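PDB 1I5P: pesticidial crystal protein CRY2AA from Bacillus thuringiensis serovar kurstaki, which promotes colloid-osmotic lysis by binding to midgut epithelial cells of dipteran and lepidopteran insect larvae. Local coordinates for residues M39-K42 against R43-S47; R95-E98 against Q99-Q103. All coordinates share one frame; numbering follows the deposited sequence.

Contact 1: M39-K42 against R43-S47; sequences MEWK and RTDHS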
ATOM      1  N   MET A  39      -0.459  -8.933 -16.148  1.00 17.04           N
ATOM      2  CA  MET A  39       0.371  -9.469 -17.224  1.00 19.05           C
ATOM      3  C   MET A  39       0.607  -8.383 -18.265  1.00 16.62           C
ATOM      4  O   MET A  39       1.719  -8.229 -18.760  1.00 14.35           O
ATOM      5  CB  MET A  39      -0.291 -10.678 -17.900  1.00 22.40           C
ATOM      6  CG  MET A  39      -0.002 -12.017 -17.233  1.00 30.93           C
ATOM      7  SD  MET A  39      -0.766 -13.407 -18.101  1.00 40.82           S
ATOM      8  CE  MET A  39       0.592 -13.943 -19.174  1.00 38.97           C
ATOM      9  N   GLU A  40      -0.436  -7.632 -18.603  1.00 12.64           N
ATOM     10  CA  GLU A  40      -0.287  -6.567 -19.585  1.00 14.65           C
ATOM     11  C   GLU A  40       0.593  -5.463 -19.025  1.00 13.39           C
ATOM     12  O   GLU A  40       1.402  -4.877 -19.737  1.00 14.12           O
ATOM     13  CB  GLU A  40      -1.649  -6.000 -19.974  1.00 17.68           C
ATOM     14  CG  GLU A  40      -2.287  -6.765 -21.104  1.00 22.40           C
ATOM     15  CD  GLU A  40      -1.405  -6.778 -22.338  1.00 25.53           C
ATOM     16  OE1 GLU A  40      -1.369  -5.742 -23.040  1.00 22.74           O
ATOM     17  OE2 GLU A  40      -0.749  -7.813 -22.604  1.00 28.12           O
ATOM     18  N   TRP A  41       0.418  -5.181 -17.742  1.00 13.04           N
ATOM     19  CA  TRP A  41       1.215  -4.172 -17.062  1.00 13.48           C
ATOM     20  C   TRP A  41       2.689  -4.550 -17.233  1.00 14.16           C
ATOM     21  O   TRP A  41       3.526  -3.723 -17.601  1.00 13.99           O
ATOM     22  CB  TRP A  41       0.842  -4.147 -15.575  1.00 11.66           C
ATOM     23  CG  TRP A  41       1.767  -3.356 -14.690  1.00 12.62           C
ATOM     24  CD1 TRP A  41       1.785  -2.000 -14.520  1.00 11.80           C
ATOM     25  CD2 TRP A  41       2.767  -3.883 -13.806  1.00 11.93           C
ATOM     26  NE1 TRP A  41       2.728  -1.651 -13.577  1.00 13.16           N
ATOM     27  CE2 TRP A  41       3.343  -2.787 -13.125  1.00 12.48           C
ATOM     28  CE3 TRP A  41       3.227  -5.175 -13.520  1.00 10.83           C
ATOM     29  CZ2 TRP A  41       4.357  -2.948 -12.176  1.00 11.79           C
ATOM     30  CZ3 TRP A  41       4.236  -5.336 -12.573  1.00  8.62           C
ATOM     31  CH2 TRP A  41       4.788  -4.224 -11.912  1.00 11.07           C
ATOM     32  N   LYS A  42       2.997  -5.815 -16.981  1.00 13.39           N
ATOM     33  CA  LYS A  42       4.370  -6.292 -17.096  1.00 15.90           C
ATOM     34  C   LYS A  42       4.942  -6.061 -18.484  1.00 16.75           C
ATOM     35  O   LYS A  42       6.065  -5.575 -18.635  1.00 18.48           O
ATOM     36  CB  LYS A  42       4.444  -7.782 -16.769  1.00 12.78           C
ATOM     37  CG  LYS A  42       5.854  -8.351 -16.810  1.00 12.74           C
ATOM     38  CD  LYS A  42       6.760  -7.605 -15.845  1.00 11.48           C
ATOM     39  CE  LYS A  42       8.013  -8.391 -15.523  1.00  8.54           C
ATOM     40  NZ  LYS A  42       8.833  -7.645 -14.539  1.00 10.26           N
ATOM     41  N   ARG A  43       4.154  -6.405 -19.493  1.00 15.88           N
ATOM     42  CA  ARG A  43       4.563  -6.279 -20.883  1.00 15.92           C
ATOM     43  C   ARG A  43       4.786  -4.865 -21.396  1.00 15.70           C
ATOM     44  O   ARG A  43       5.765  -4.601 -22.090  1.00 16.76           O
ATOM     45  CB  ARG A  43       3.527  -6.969 -21.779  1.00 17.37           C
ATOM     46  CG  ARG A  43       3.848  -6.928 -23.272  1.00 19.25           C
ATOM     47  CD  ARG A  43       2.751  -7.594 -24.104  1.00 18.51           C
ATOM     48  NE  ARG A  43       1.541  -6.780 -24.246  1.00 18.74           N
ATOM     49  CZ  ARG A  43       1.398  -5.785 -25.120  1.00 19.77           C
ATOM     50  NH1 ARG A  43       2.391  -5.466 -25.942  1.00 18.24           N
ATOM     51  NH2 ARG A  43       0.251  -5.120 -25.195  1.00 18.42           N
ATOM     52  N   THR A  44       3.883  -3.956 -21.050  1.00 14.52           N
ATOM     53  CA  THR A  44       3.943  -2.584 -21.547  1.00 12.77           C
ATOM     54  C   THR A  44       4.345  -1.484 -20.576  1.00 14.72           C
ATOM     55  O   THR A  44       4.742  -0.399 -21.003  1.00 13.24           O
ATOM     56  CB  THR A  44       2.578  -2.169 -22.108  1.00 15.47           C
ATOM     57  OG1 THR A  44       1.678  -1.953 -21.012  1.00 12.89           O
ATOM     58  CG2 THR A  44       2.005  -3.261 -23.008  1.00 14.35           C
ATOM     59  N   ASP A  45       4.231  -1.729 -19.279  1.00 15.51           N
ATOM     60  CA  ASP A  45       4.553  -0.675 -18.337  1.00 16.94           C
ATOM     61  C   ASP A  45       5.856  -0.809 -17.589  1.00 17.95           C
ATOM     62  O   ASP A  45       6.589  -1.790 -17.730  1.00 16.96           O
ATOM     63  CB  ASP A  45       3.410  -0.499 -17.342  1.00 18.57           C
ATOM     64  CG  ASP A  45       2.144   0.011 -18.002  1.00 22.93           C
ATOM     65  OD1 ASP A  45       2.255   0.842 -18.925  1.00 25.73           O
ATOM     66  OD2 ASP A  45       1.046  -0.412 -17.594  1.00 24.58           O
ATOM     67  N   HIS A  46       6.143   0.220 -16.805  1.00 16.70           N
ATOM     68  CA  HIS A  46       7.347   0.247 -16.020  1.00 17.00           C
ATOM     69  C   HIS A  46       7.163  -0.633 -14.799  1.00 16.68           C
ATOM     70  O   HIS A  46       6.642  -0.193 -13.777  1.00 17.12           O
ATOM     71  CB  HIS A  46       7.673   1.679 -15.586  1.00 15.92           C
ATOM     72  CG  HIS A  46       8.873   1.780 -14.698  1.00 14.60           C
ATOM     73  ND1 HIS A  46      10.092   1.228 -15.027  1.00 12.69           N
ATOM     74  CD2 HIS A  46       9.038   2.359 -13.483  1.00 15.17           C
ATOM     75  CE1 HIS A  46      10.954   1.457 -14.053  1.00 14.78           C
ATOM     76  NE2 HIS A  46      10.340   2.142 -13.104  1.00 13.36           N
ATOM     77  N   SER A  47       7.553  -1.895 -14.927  1.00 16.37           N
ATOM     78  CA  SER A  47       7.482  -2.808 -13.804  1.00 18.84           C
ATOM     79  C   SER A  47       8.836  -2.546 -13.174  1.00 20.62           C
ATOM     80  O   SER A  47       9.717  -1.995 -13.822  1.00 26.60           O
ATOM     81  CB  SER A  47       7.395  -4.258 -14.283  1.00 16.48           C
ATOM     82  OG  SER A  47       8.596  -4.657 -14.929  1.00 15.39           O
TER
HETATM   83  O   HOH W   1       7.795  -4.050 -17.574  1.00  6.58           O
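Glu-40 and Arg-43 meet at the C-terminal end of helix 31-44, a helix terminus without a left-handed residue, where the chain folds back across one face of the Trp-41 ring. Charge comes first. The two side chains run alongside each other and form a side-on salt bridge: Arg-43 NH2 reaches the syn lone pair of Glu-40 OE1 at 2.8 Å, and Arg-43 NE reaches Glu-40 OE2 at 3.0 Å. Both oxygens lie near the guanidinium plane, so the double grip fixes its rotation, while Thr-44 CG2 covers one guanidinium face. Asp-45 pairs with Arg-375 of the middle domain.

Backbone bonds close the helix. Glu-40 O accepts from Thr-44 N at 3.0 Å and from Thr-44 OG1 at 3.2 Å, the hydroxyl coming from above the carbonyl plane; Asp-45 N still reaches Trp-41 O.

Nonpolar contact follows: Ser-47 CB makes a CH-pi approach over the six-membered ring of Trp-41, 3.9 Å from its centroid.

Other polar bonds complete the turn. Trp-41 NE1 bonds Tyr-417 O, a second tie to the middle domain. Lys-42 NZ, which also bonds Val-50 O and pairs with Glu-96, donates to Ser-47 OG at 3.0 Å; that hydroxyl (chi1 67°) donates to a water bridging Lys-42 O and Asp-45 O.

Contact 2: R95-E98 against Q99-Q103; sequences RETE and QFLNQ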
ATOM      1  N   ARG A  95      14.950 -14.663 -10.043  1.00 11.88           N
ATOM      2  CA  ARG A  95      15.838 -14.078 -11.026  1.00 14.51           C
ATOM      3  C   ARG A  95      15.620 -12.596 -11.266  1.00 14.67           C
ATOM      4  O   ARG A  95      16.580 -11.856 -11.479  1.00 11.26           O
ATOM      5  CB  ARG A  95      15.757 -14.880 -12.320  1.00 19.71           C
ATOM      6  CG  ARG A  95      16.216 -16.327 -12.101  1.00 28.53           C
ATOM      7  CD  ARG A  95      17.384 -16.368 -11.102  1.00 34.58           C
ATOM      8  NE  ARG A  95      18.047 -17.663 -10.987  1.00 39.94           N
ATOM      9  CZ  ARG A  95      19.141 -18.007 -11.661  1.00 39.96           C
ATOM     10  NH1 ARG A  95      19.702 -17.154 -12.505  1.00 39.18           N
ATOM     11  NH2 ARG A  95      19.689 -19.200 -11.477  1.00 41.67           N
ATOM     12  N   GLU A  96      14.372 -12.145 -11.228  1.00 14.45           N
ATOM     13  CA  GLU A  96      14.136 -10.720 -11.422  1.00 14.04           C
ATOM     14  C   GLU A  96      14.553  -9.968 -10.163  1.00 13.98           C
ATOM     15  O   GLU A  96      14.904  -8.794 -10.226  1.00 14.30           O
ATOM     16  CB  GLU A  96      12.668 -10.446 -11.750  1.00 13.99           C
ATOM     17  CG  GLU A  96      12.230 -11.041 -13.081  1.00 13.56           C
ATOM     18  CD  GLU A  96      11.091 -10.274 -13.723  1.00 13.90           C
ATOM     19  OE1 GLU A  96      11.307  -9.111 -14.110  1.00 12.88           O
ATOM     20  OE2 GLU A  96       9.981 -10.838 -13.845  1.00 14.26           O
ATOM     21  N   THR A  97      14.507 -10.646  -9.020  1.00 13.36           N
ATOM     22  CA  THR A  97      14.919 -10.028  -7.769  1.00 14.05           C
ATOM     23  C   THR A  97      16.439  -9.885  -7.814  1.00 15.31           C
ATOM     24  O   THR A  97      16.994  -8.880  -7.367  1.00 16.07           O
ATOM     25  CB  THR A  97      14.522 -10.892  -6.555  1.00 14.16           C
ATOM     26  OG1 THR A  97      13.097 -11.043  -6.526  1.00 13.88           O
ATOM     27  CG2 THR A  97      14.984 -10.241  -5.256  1.00 11.56           C
ATOM     28  N   GLU A  98      17.107 -10.899  -8.363  1.00 14.62           N
ATOM     29  CA  GLU A  98      18.560 -10.870  -8.489  1.00 16.12           C
ATOM     30  C   GLU A  98      18.956  -9.702  -9.377  1.00 15.54           C
ATOM     31  O   GLU A  98      19.907  -8.980  -9.084  1.00 15.48           O
ATOM     32  CB  GLU A  98      19.087 -12.173  -9.109  1.00 16.34           C
ATOM     33  CG  GLU A  98      19.184 -13.335  -8.137  1.00 17.90           C
ATOM     34  CD  GLU A  98      19.858 -14.567  -8.732  1.00 20.39           C
ATOM     35  OE1 GLU A  98      20.309 -15.426  -7.948  1.00 22.14           O
ATOM     36  OE2 GLU A  98      19.934 -14.691  -9.975  1.00 23.67           O
ATOM     37  N   GLN A  99      18.221  -9.519 -10.467  1.00 15.30           N
ATOM     38  CA  GLN A  99      18.519  -8.435 -11.382  1.00 16.59           C
ATOM     39  C   GLN A  99      18.244  -7.078 -10.741  1.00 16.88           C
ATOM     40  O   GLN A  99      19.021  -6.138 -10.906  1.00 17.43           O
ATOM     41  CB  GLN A  99      17.706  -8.588 -12.671  1.00 18.37           C
ATOM     42  CG  GLN A  99      18.085  -7.594 -13.770  1.00 19.55           C
ATOM     43  CD  GLN A  99      17.648  -8.063 -15.148  1.00 20.89           C
ATOM     44  OE1 GLN A  99      17.095  -9.151 -15.294  1.00 24.17           O
ATOM     45  NE2 GLN A  99      17.899  -7.244 -16.165  1.00 16.65           N
ATOM     46  N   PHE A 100      17.143  -6.982 -10.000  1.00 16.36           N
ATOM     47  CA  PHE A 100      16.772  -5.733  -9.341  1.00 15.68           C
ATOM     48  C   PHE A 100      17.779  -5.309  -8.275  1.00 13.63           C
ATOM     49  O   PHE A 100      18.184  -4.152  -8.228  1.00 13.44           O
ATOM     50  CB  PHE A 100      15.388  -5.850  -8.689  1.00 14.62           C
ATOM     51  CG  PHE A 100      14.928  -4.580  -8.015  1.00 14.55           C
ATOM     52  CD1 PHE A 100      14.529  -3.482  -8.772  1.00 13.25           C
ATOM     53  CD2 PHE A 100      14.921  -4.471  -6.627  1.00 12.06           C
ATOM     54  CE1 PHE A 100      14.128  -2.295  -8.161  1.00 14.74           C
ATOM     55  CE2 PHE A 100      14.522  -3.286  -6.001  1.00 13.81           C
ATOM     56  CZ  PHE A 100      14.125  -2.194  -6.774  1.00 13.74           C
ATOM     57  N   LEU A 101      18.179  -6.245  -7.423  1.00 13.15           N
ATOM     58  CA  LEU A 101      19.117  -5.932  -6.350  1.00 16.33           C
ATOM     59  C   LEU A 101      20.583  -6.002  -6.763  1.00 17.90           C
ATOM     60  O   LEU A 101      21.460  -5.515  -6.050  1.00 15.60           O
ATOM     61  CB  LEU A 101      18.888  -6.881  -5.172  1.00 13.16           C
ATOM     62  CG  LEU A 101      17.500  -6.844  -4.532  1.00 14.44           C
ATOM     63  CD1 LEU A 101      17.417  -7.920  -3.452  1.00 11.74           C
ATOM     64  CD2 LEU A 101      17.236  -5.465  -3.939  1.00 12.53           C
ATOM     65  N   ASN A 102      20.832  -6.598  -7.923  1.00 20.34           N
ATOM     66  CA  ASN A 102      22.184  -6.790  -8.427  1.00 23.71           C
ATOM     67  C   ASN A 102      22.910  -7.719  -7.461  1.00 23.31           C
ATOM     68  O   ASN A 102      24.091  -7.540  -7.172  1.00 24.46           O
ATOM     69  CB  ASN A 102      22.934  -5.458  -8.558  1.00 26.08           C
ATOM     70  CG  ASN A 102      24.265  -5.609  -9.286  1.00 32.01           C
ATOM     71  OD1 ASN A 102      24.461  -6.555 -10.048  1.00 35.36           O
ATOM     72  ND2 ASN A 102      25.177  -4.663  -9.068  1.00 29.94           N
ATOM     73  N   GLN A 103      22.177  -8.702  -6.948  1.00 22.82           N
ATOM     74  CA  GLN A 103      22.729  -9.697  -6.033  1.00 25.97           C
ATOM     75  C   GLN A 103      22.419 -11.070  -6.612  1.00 25.96           C
ATOM     76  O   GLN A 103      21.374 -11.278  -7.222  1.00 26.39           O
ATOM     77  CB  GLN A 103      22.101  -9.599  -4.635  1.00 28.53           C
ATOM     78  CG  GLN A 103      22.274  -8.263  -3.918  1.00 29.80           C
ATOM     79  CD  GLN A 103      21.776  -8.297  -2.474  1.00 31.87           C
ATOM     80  OE1 GLN A 103      21.478  -7.255  -1.883  1.00 31.01           O
ATOM     81  NE2 GLN A 103      21.698  -9.496  -1.897  1.00 29.68           N
TER
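This is a local contact at the C-terminal end of helix 88-101, in the N-terminal helical domain of the toxin, where Thr-97 meets Leu-101 one turn on and Glu-98 meets Gln-103 beyond the last turn. Thr-97 CG2 lies alongside Leu-101 CD1, 3.8 Å away. The first torsion of Leu-101 (chi1 -60°) swings its CG back against Thr-97 O, at 3.5 Å. Thr-97 OG1 instead bonds Ile-93 O and Tyr-247 OH, while Leu-101 also touches helix 238-259.

The backbone finishes with two hallmarks of a Schellman motif: a left-handed residue, Asn-102 (phi 64°), and a 6→1 bond from Gln-103 N to Glu-98 O, 3.1 Å long and in the carbonyl plane on a lone pair. Asn-102 N adds a weak bond to Glu-98 O at 2.8 Å, whereas Leu-101 N to Thr-97 O, at 2.9 Å, is still an ordinary helical bond.

The reversal brings Gln-103 O against the aliphatic part of Glu-98, 3.1 Å from both CB and CG. Further out, the Glu-98 carboxylate is held by Arg-104 NE at OE2 and by Leu-105 N at OE1.

Overall arrangement
Contacts 1 and 2 illustrate two ways of ending a helix: 39-47 leaves it without a left-handed residue, its backbone bonds supplemented by the Thr-44 and Ser-47 hydroxyls and a water, whereas 95-103 reverses through Asn-102. Their centres lie about 18 Å apart, yet they touch directly: Lys-42 NZ of contact 1 forms a salt bridge with Glu-96 OE1 of contact 2 at 2.9 Å, tying helix 31-44 to helix 88-101. Helix 238-259 is a common neighbour, meeting His-46 through Glu-243 and stacking Tyr-247 on Phe-100. Asp-45 and Trp-41 tie the same end of helix 31-44 to the middle domain, through Arg-375 on strand 373-377 and Tyr-417.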